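Interleukin-20 receptor subunit beta (Homo sapiens, PDB 6DF3) pairs with IL20RA to form a receptor for IL19, IL20 and IL24, and with IL22RA1 to form one for IL20 and IL24. Local coordinates at residues C[79-82]-C[87-90]; C[170-175]-C[179-184]; C[11-16]-C[127-132]. The protein carries 1 engineered substitution. One frame throughout, in Å; residues are numbered along the deposited sequence.

Contact 1 (C[79-82]-C[87-90])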
loop_
_atom_site.group_PDB
_atom_site.type_symbol
_atom_site.label_atom_id
_atom_site.label_comp_id
_atom_site.label_asym_id
_atom_site.label_seq_id
_atom_site.Cartn_x
_atom_site.Cartn_y
_atom_site.Cartn_z
ATOM N N VAL C 79 -27.294 -6.308 11.617
ATOM C CA VAL C 79 -27.087 -7.662 12.117
ATOM C C VAL C 79 -28.400 -8.403 12.254
ATOM O O VAL C 79 -29.430 -7.803 12.523
ATOM C CB VAL C 79 -26.368 -7.638 13.459
ATOM C CG1 VAL C 79 -27.228 -6.944 14.505
ATOM C CG2 VAL C 79 -25.998 -9.056 13.926
ATOM N N ARG C 80 -28.389 -9.706 12.044
ATOM C CA ARG C 80 -29.607 -10.473 12.288
ATOM C C ARG C 80 -29.271 -11.802 12.912
ATOM O O ARG C 80 -28.122 -12.231 12.905
ATOM C CB ARG C 80 -30.391 -10.672 10.993
ATOM C CG ARG C 80 -29.823 -11.716 10.026
ATOM C CD ARG C 80 -30.690 -11.913 8.787
ATOM N NE ARG C 80 -29.924 -12.654 7.785
ATOM C CZ ARG C 80 -30.332 -12.910 6.541
ATOM N NH1 ARG C 80 -31.529 -12.536 6.114
ATOM N NH2 ARG C 80 -29.514 -13.567 5.718
ATOM N N ALA C 81 -30.295 -12.452 13.443
ATOM C CA ALA C 81 -30.126 -13.706 14.108
ATOM C C ALA C 81 -30.782 -14.793 13.290
ATOM O O ALA C 81 -31.784 -14.542 12.642
ATOM C CB ALA C 81 -30.745 -13.630 15.481
ATOM N N THR C 82 -30.164 -15.976 13.320
ATOM C CA THR C 82 -30.675 -17.209 12.705
ATOM C C THR C 82 -30.735 -18.374 13.705
ATOM O O THR C 82 -29.927 -18.480 14.654
ATOM C CB THR C 82 -29.837 -17.703 11.485
ATOM O OG1 THR C 82 -28.433 -17.496 11.707
ATOM C CG2 THR C 82 -30.241 -16.968 10.211
ATOM N N THR C 87 -35.014 -16.678 10.414
ATOM C CA THR C 87 -34.177 -15.501 10.514
ATOM C C THR C 87 -35.011 -14.405 11.163
ATOM O O THR C 87 -36.189 -14.253 10.850
ATOM C CB THR C 87 -33.799 -14.918 9.134
ATOM O OG1 THR C 87 -34.765 -15.331 8.168
ATOM C CG2 THR C 87 -32.468 -15.366 8.674
ATOM N N SER C 88 -34.383 -13.601 12.018
ATOM C CA SER C 88 -35.000 -12.353 12.491
ATOM C C SER C 88 -35.018 -11.289 11.373
ATOM O O SER C 88 -34.479 -11.495 10.312
ATOM C CB SER C 88 -34.209 -11.797 13.660
ATOM O OG SER C 88 -32.868 -11.469 13.260
ATOM N N ALA C 89 -35.638 -10.150 11.622
ATOM C CA ALA C 89 -35.531 -9.035 10.737
ATOM C C ALA C 89 -34.102 -8.436 10.939
ATOM O O ALA C 89 -33.377 -8.829 11.865
ATOM C CB ALA C 89 -36.631 -8.033 11.053
ATOM N N TRP C 90 -33.656 -7.540 10.056
ATOM C CA TRP C 90 -32.340 -6.895 10.241
ATOM C C TRP C 90 -32.448 -5.788 11.279
ATOM O O TRP C 90 -33.435 -5.076 11.288
ATOM C CB TRP C 90 -31.828 -6.269 8.949
ATOM C CG TRP C 90 -31.393 -7.238 7.910
ATOM C CD1 TRP C 90 -32.088 -7.591 6.780
ATOM C CD2 TRP C 90 -30.160 -8.001 7.891
ATOM N NE1 TRP C 90 -31.372 -8.504 6.073
ATOM C CE2 TRP C 90 -30.168 -8.751 6.701
ATOM C CE3 TRP C 90 -29.061 -8.105 8.751
ATOM C CZ2 TRP C 90 -29.135 -9.623 6.359
ATOM C CZ3 TRP C 90 -28.019 -8.976 8.408
ATOM C CH2 TRP C 90 -28.089 -9.750 7.231
#

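Contact 2 (C[170-175]-C[179-184]). Unlike the reference sequence in segment 170-175: Glu-172 (reference Gln).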
loop_
_atom_site.group_PDB
_atom_site.type_symbol
_atom_site.label_atom_id
_atom_site.label_comp_id
_atom_site.label_asym_id
_atom_site.label_seq_id
_atom_site.Cartn_x
_atom_site.Cartn_y
_atom_site.Cartn_z
ATOM N N LYS C 170 8.723 9.879 27.194
ATOM C CA LYS C 170 7.318 9.575 27.049
ATOM C C LYS C 170 7.064 9.302 25.540
ATOM O O LYS C 170 7.842 9.764 24.684
ATOM C CB LYS C 170 6.443 10.735 27.530
ATOM C CG LYS C 170 6.735 12.029 26.789
ATOM C CD LYS C 170 5.874 13.193 27.213
ATOM C CE LYS C 170 6.167 14.419 26.358
ATOM N NZ LYS C 170 5.266 15.554 26.694
ATOM N N ALA C 171 5.965 8.608 25.250
ATOM C CA ALA C 171 5.631 8.146 23.898
ATOM C C ALA C 171 4.142 8.298 23.582
ATOM O O ALA C 171 3.267 8.143 24.439
ATOM C CB ALA C 171 6.053 6.695 23.711
ATOM N N GLU C 172 3.881 8.530 22.313
ATOM C CA GLU C 172 2.605 8.945 21.779
ATOM C C GLU C 172 2.423 8.115 20.502
ATOM O O GLU C 172 3.402 7.632 19.934
ATOM C CB GLU C 172 2.830 10.407 21.403
ATOM C CG GLU C 172 1.640 11.276 21.143
ATOM C CD GLU C 172 2.001 12.589 20.433
ATOM O OE1 GLU C 172 1.170 13.525 20.480
ATOM O OE2 GLU C 172 3.084 12.716 19.815
ATOM N N THR C 173 1.202 8.048 19.995
ATOM C CA THR C 173 0.873 7.202 18.889
ATOM C C THR C 173 0.338 8.187 17.791
ATOM O O THR C 173 -0.136 9.285 18.133
ATOM C CB THR C 173 -0.160 6.226 19.461
ATOM O OG1 THR C 173 0.263 4.854 19.381
ATOM C CG2 THR C 173 -1.471 6.486 18.891
ATOM N N PHE C 174 0.467 7.827 16.503
ATOM C CA PHE C 174 -0.047 8.626 15.344
ATOM C C PHE C 174 -0.601 7.692 14.276
ATOM O O PHE C 174 0.043 6.713 13.974
ATOM C CB PHE C 174 1.022 9.490 14.658
ATOM C CG PHE C 174 0.516 10.218 13.431
ATOM C CD1 PHE C 174 -0.393 11.278 13.542
ATOM C CD2 PHE C 174 0.916 9.831 12.154
ATOM C CE1 PHE C 174 -0.885 11.952 12.408
ATOM C CE2 PHE C 174 0.439 10.499 11.008
ATOM C CZ PHE C 174 -0.464 11.563 11.125
ATOM N N VAL C 175 -1.776 8.041 13.729
ATOM C CA VAL C 175 -2.596 7.196 12.849
ATOM C C VAL C 175 -2.905 8.014 11.568
ATOM O O VAL C 175 -3.851 8.868 11.534
ATOM C CB VAL C 175 -3.915 6.734 13.585
ATOM C CG1 VAL C 175 -4.845 5.945 12.652
ATOM C CG2 VAL C 175 -3.597 5.835 14.781
ATOM N N GLY C 179 -5.565 11.093 10.938
ATOM C CA GLY C 179 -4.942 12.377 11.160
ATOM C C GLY C 179 -4.813 12.717 12.635
ATOM O O GLY C 179 -4.671 13.881 12.990
ATOM N N ARG C 180 -4.791 11.693 13.486
ATOM C CA ARG C 180 -4.903 11.864 14.934
ATOM C C ARG C 180 -3.719 11.223 15.623
ATOM O O ARG C 180 -3.211 10.222 15.146
ATOM C CB ARG C 180 -6.227 11.301 15.476
ATOM C CG ARG C 180 -7.437 12.157 15.095
ATOM C CD ARG C 180 -8.751 11.566 15.647
ATOM N NE ARG C 180 -8.575 11.197 17.057
ATOM C CZ ARG C 180 -9.048 10.119 17.692
ATOM N NH1 ARG C 180 -9.778 9.183 17.086
ATOM N NH2 ARG C 180 -8.750 9.977 18.972
ATOM N N TYR C 181 -3.283 11.886 16.709
ATOM C CA TYR C 181 -2.314 11.380 17.693
ATOM C C TYR C 181 -3.071 11.090 18.995
ATOM O O TYR C 181 -4.074 11.795 19.298
ATOM C CB TYR C 181 -1.242 12.452 18.037
ATOM C CG TYR C 181 -0.480 13.027 16.845
ATOM C CD1 TYR C 181 -1.068 14.021 16.018
ATOM C CD2 TYR C 181 0.812 12.566 16.526
ATOM C CE1 TYR C 181 -0.405 14.529 14.892
ATOM C CE2 TYR C 181 1.511 13.081 15.409
ATOM C CZ TYR C 181 0.901 14.069 14.601
ATOM O OH TYR C 181 1.549 14.568 13.490
ATOM N N SER C 182 -2.582 10.081 19.732
ATOM C CA SER C 182 -2.931 9.862 21.146
ATOM C C SER C 182 -2.289 10.886 22.122
ATOM O O SER C 182 -1.395 11.658 21.770
ATOM C CB SER C 182 -2.530 8.455 21.624
ATOM O OG SER C 182 -1.159 8.343 21.979
ATOM N N ALA C 183 -2.759 10.854 23.364
ATOM C CA ALA C 183 -2.109 11.532 24.490
ATOM C C ALA C 183 -0.740 10.888 24.676
ATOM O O ALA C 183 -0.541 9.742 24.269
ATOM C CB ALA C 183 -2.940 11.362 25.782
ATOM N N PHE C 184 0.185 11.603 25.314
ATOM C CA PHE C 184 1.456 10.998 25.732
ATOM C C PHE C 184 1.230 9.981 26.846
ATOM O O PHE C 184 0.282 10.098 27.611
ATOM C CB PHE C 184 2.465 12.069 26.164
ATOM C CG PHE C 184 3.100 12.769 25.002
ATOM C CD1 PHE C 184 4.255 12.231 24.387
ATOM C CD2 PHE C 184 2.529 13.920 24.465
ATOM C CE1 PHE C 184 4.843 12.855 23.293
ATOM C CE2 PHE C 184 3.124 14.549 23.362
ATOM C CZ PHE C 184 4.288 14.022 22.783
#

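Contact 3 (C[11-16]-C[127-132])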
loop_
_atom_site.group_PDB
_atom_site.type_symbol
_atom_site.label_atom_id
_atom_site.label_comp_id
_atom_site.label_asym_id
_atom_site.label_seq_id
_atom_site.Cartn_x
_atom_site.Cartn_y
_atom_site.Cartn_z
ATOM N N SER C 11 -14.682 0.830 19.412
ATOM C CA SER C 11 -13.528 0.941 18.596
ATOM C C SER C 11 -12.404 1.486 19.434
ATOM O O SER C 11 -12.441 2.643 19.819
ATOM C CB SER C 11 -13.745 1.817 17.360
ATOM O OG SER C 11 -12.497 2.092 16.672
ATOM N N THR C 12 -11.390 0.635 19.603
ATOM C CA THR C 12 -10.230 0.833 20.427
ATOM C C THR C 12 -8.968 0.627 19.565
ATOM O O THR C 12 -8.802 -0.479 18.996
ATOM C CB THR C 12 -10.183 -0.251 21.518
ATOM O OG1 THR C 12 -11.351 -0.129 22.309
ATOM C CG2 THR C 12 -9.035 0.024 22.404
ATOM N N ASN C 13 -8.101 1.645 19.517
ATOM C CA ASN C 13 -6.818 1.601 18.731
ATOM C C ASN C 13 -6.980 0.940 17.317
ATOM O O ASN C 13 -6.339 -0.074 16.992
ATOM C CB ASN C 13 -5.762 0.891 19.560
ATOM C CG ASN C 13 -5.262 1.745 20.685
ATOM O OD1 ASN C 13 -5.268 2.981 20.610
ATOM N ND2 ASN C 13 -4.865 1.104 21.759
ATOM N N MET C 14 -7.937 1.453 16.555
ATOM C CA MET C 14 -8.279 0.916 15.189
ATOM C C MET C 14 -8.748 -0.496 15.105
ATOM O O MET C 14 -8.849 -1.023 14.018
ATOM C CB MET C 14 -7.138 1.157 14.190
ATOM C CG MET C 14 -6.839 2.621 14.028
ATOM S SD MET C 14 -8.133 3.633 13.148
ATOM C CE MET C 14 -7.766 3.151 11.448
ATOM N N LYS C 15 -9.117 -1.117 16.227
ATOM C CA LYS C 15 -9.872 -2.384 16.208
ATOM C C LYS C 15 -11.372 -2.115 16.443
ATOM O O LYS C 15 -11.748 -1.586 17.513
ATOM C CB LYS C 15 -9.362 -3.295 17.316
ATOM C CG LYS C 15 -9.991 -4.659 17.225
ATOM C CD LYS C 15 -9.603 -5.533 18.412
ATOM C CE LYS C 15 -10.218 -6.916 18.244
ATOM N NZ LYS C 15 -10.389 -7.601 19.551
ATOM N N HIS C 16 -12.238 -2.456 15.488
ATOM C CA HIS C 16 -13.657 -2.145 15.628
ATOM C C HIS C 16 -14.516 -3.363 15.877
ATOM O O HIS C 16 -14.655 -4.239 15.009
ATOM C CB HIS C 16 -14.179 -1.383 14.423
ATOM C CG HIS C 16 -13.160 -0.540 13.761
ATOM N ND1 HIS C 16 -12.512 0.493 14.410
ATOM C CD2 HIS C 16 -12.692 -0.544 12.469
ATOM C CE1 HIS C 16 -11.610 1.021 13.579
ATOM N NE2 HIS C 16 -11.706 0.416 12.387
ATOM N N PRO C 127 0.168 -1.901 11.878
ATOM C CA PRO C 127 0.504 -1.072 10.729
ATOM C C PRO C 127 -0.191 0.293 10.705
ATOM O O PRO C 127 0.394 1.273 10.199
ATOM C CB PRO C 127 -0.084 -1.893 9.514
ATOM C CG PRO C 127 -0.038 -3.319 9.960
ATOM C CD PRO C 127 -0.456 -3.178 11.428
ATOM N N GLN C 128 -1.422 0.370 11.232
ATOM C CA GLN C 128 -2.057 1.628 11.277
ATOM C C GLN C 128 -1.266 2.680 12.076
ATOM O O GLN C 128 -1.531 3.858 11.853
ATOM C CB GLN C 128 -3.509 1.520 11.795
ATOM C CG GLN C 128 -4.403 0.622 10.914
ATOM C CD GLN C 128 -4.907 1.340 9.633
ATOM O OE1 GLN C 128 -4.534 2.524 9.331
ATOM N NE2 GLN C 128 -5.764 0.644 8.883
ATOM N N PHE C 129 -0.279 2.302 12.885
ATOM C CA PHE C 129 0.330 3.232 13.850
ATOM C C PHE C 129 1.794 3.522 13.689
ATOM O O PHE C 129 2.632 2.580 13.681
ATOM C CB PHE C 129 0.213 2.678 15.293
ATOM C CG PHE C 129 -1.208 2.587 15.816
ATOM C CD1 PHE C 129 -2.015 1.470 15.496
ATOM C CD2 PHE C 129 -1.702 3.548 16.682
ATOM C CE1 PHE C 129 -3.320 1.354 15.981
ATOM C CE2 PHE C 129 -3.001 3.431 17.190
ATOM C CZ PHE C 129 -3.809 2.333 16.827
ATOM N N GLU C 130 2.098 4.822 13.758
ATOM C CA GLU C 130 3.471 5.316 13.974
ATOM C C GLU C 130 3.605 5.935 15.408
ATOM O O GLU C 130 2.616 6.524 15.968
ATOM C CB GLU C 130 3.842 6.359 12.909
ATOM C CG GLU C 130 4.053 5.802 11.502
ATOM C CD GLU C 130 4.120 6.907 10.431
ATOM O OE1 GLU C 130 5.149 7.631 10.424
ATOM O OE2 GLU C 130 3.137 7.074 9.630
ATOM N N PHE C 131 4.814 5.781 15.977
ATOM C CA PHE C 131 5.144 6.219 17.364
ATOM C C PHE C 131 6.094 7.412 17.339
ATOM O O PHE C 131 7.134 7.392 16.648
ATOM C CB PHE C 131 5.791 5.111 18.213
ATOM C CG PHE C 131 4.917 3.913 18.412
ATOM C CD1 PHE C 131 4.879 2.896 17.460
ATOM C CD2 PHE C 131 4.082 3.800 19.551
ATOM C CE1 PHE C 131 4.062 1.776 17.637
ATOM C CE2 PHE C 131 3.268 2.674 19.748
ATOM C CZ PHE C 131 3.245 1.670 18.786
ATOM N N LEU C 132 5.681 8.439 18.071
ATOM C CA LEU C 132 6.495 9.577 18.446
ATOM C C LEU C 132 7.039 9.368 19.838
ATOM O O LEU C 132 6.308 9.081 20.765
ATOM C CB LEU C 132 5.628 10.806 18.499
ATOM C CG LEU C 132 6.240 12.073 17.976
ATOM C CD1 LEU C 132 5.506 12.368 16.680
ATOM C CD2 LEU C 132 6.146 13.228 18.995
#

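Contact 1 (C[79-82]-C[87-90])
Arg-80 and Trp-90 face each other across an antiparallel beta hairpin of the first fibronectin type III domain, formed by strands 74-83 and 86-98. Start at Arg-80 CB, which sits beside Ser-88 OG and Ala-89 O. With chi1 at 75°, CG falls between the backbone N and the carbonyl carbon, and from there the chain runs out extended over the indole. Arg-80 CG lies above Trp-90 CZ3 and CH2; Arg-80 CD is 3.6 Å from the centroid of the Trp-90 six-membered ring, almost on its normal. Arg-80 NE comes 3.4 Å from Trp-90 CZ2, and the guanidinium settles flat, its plane 14° from that of the ring. Its opposite face meets the methyl CG2 of Thr-87, so the group lies between an aromatic ring and a methyl. Arg-78 adds a cation-pi contact to the same tryptophan.

Next door, Ala-81 is held from both its N and its O. Ser-88 N donates to Ala-81 O at 2.8 Å, but the bond from Ala-81 N goes to a side chain. Ser-88 OG accepts from Ala-81 N, also at 2.8 Å and nearly straight at 176°, and hands its own proton to Ala-89 O, 3.0 Å from OG.

Contact 2 (C[170-175]-C[179-184])
The ring of Phe-184 lies between two side chains of strand 167-175. Lys-170 covers one face: its CE makes a CH-pi contact 3.6 Å from the Phe-184 ring centroid, and its NZ, 3.9 Å from that centroid and 11° off the normal, a cation-pi contact. Against the opposite face lies Glu-172, a glutamine in the reference sequence: its CB makes a CH-pi contact, and its carboxylate stacks with its plane 19° from that of the ring. Further along, Phe-174 tips CD1 over the centre of the Tyr-181 ring. The planes are 38° apart, and Phe-174 CD1 comes within 3.2 Å of Tyr-181 CE2, so the fit is tight.

This is the hairpin between strands 167-175 and 180-189 of the second fibronectin type III domain. A G1 beta bulge sets two residues, Gly-179 and Arg-180, opposite the single Val-175, where Val-175 N bonds to Arg-180 O and Gly-179 N to Val-175 O. Ser-182 N reaches Thr-173 O at 3.0 Å from well above the carbonyl plane, while Ser-182 OG takes the bent bond from Thr-173 N and donates to Ala-183 O. In this deposited sequence, Phe-184 separates an ammonium from a carboxylate, which would probably polarise its pi cloud.

Contact 3 (C[11-16]-C[127-132])
Asn-13 meets Phe-129 where the two fibronectin type III domains abut. It sits in a type I' beta turn, Thr-12 to Lys-15, that joins strands 8-12 and 15-19 of the first domain; Phe-129 belongs to the second. The close-fitting half is the rim of the phenyl ring against the turn's backbone. Asn-13 O lies near the ring plane at its edge, 3.5 Å from Phe-129 CE1, and Asn-13 CB is 3.7 Å from Phe-129 CZ. The Asn-13 amide stands almost perpendicular to the ring, at 87°, and its ND2 is bonded to Thr-105 OG1. Phe-129 is buried, its side chain also packing on Thr-173 and Val-175 of its own domain.

The other half is looser and lies toward Gln-128, which is partly exposed. Both halves rest on van der Waals touch; here it is sparser, with Met-14 CG 4.1 Å from Phe-129 CZ. Both chains are folded back: Met-14 bends at chi2 and chi3 (-70° and -78°), Gln-128 at chi2, and they cross at about a right angle. The bends bring the methionine's terminal methyl to the glutamine's amide, with Met-14 CE 3.8 Å from Gln-128 CD.

From the N terminus, the chain first passes the turn at 11-16, which waits until 127-132 before contact 3 is closed: a loop of 110 residues that contains most of the first domain, the linker and the first two strands of the second. Contact 1 opens and closes within that loop as a local hairpin, with its centre about 31 Å from that of contact 3. Contact 2 follows in series as the matching hairpin of the second domain, and no contact crosses another. Contacts 2 and 3 touch, because strands 130-137 and 167-175 are sheet neighbours, with probable hydrogen bonds from Phe-174 N to Glu-130 O and from Glu-172 N to Leu-132 O. Contact 1 stands apart, while contact 3 spans the domains.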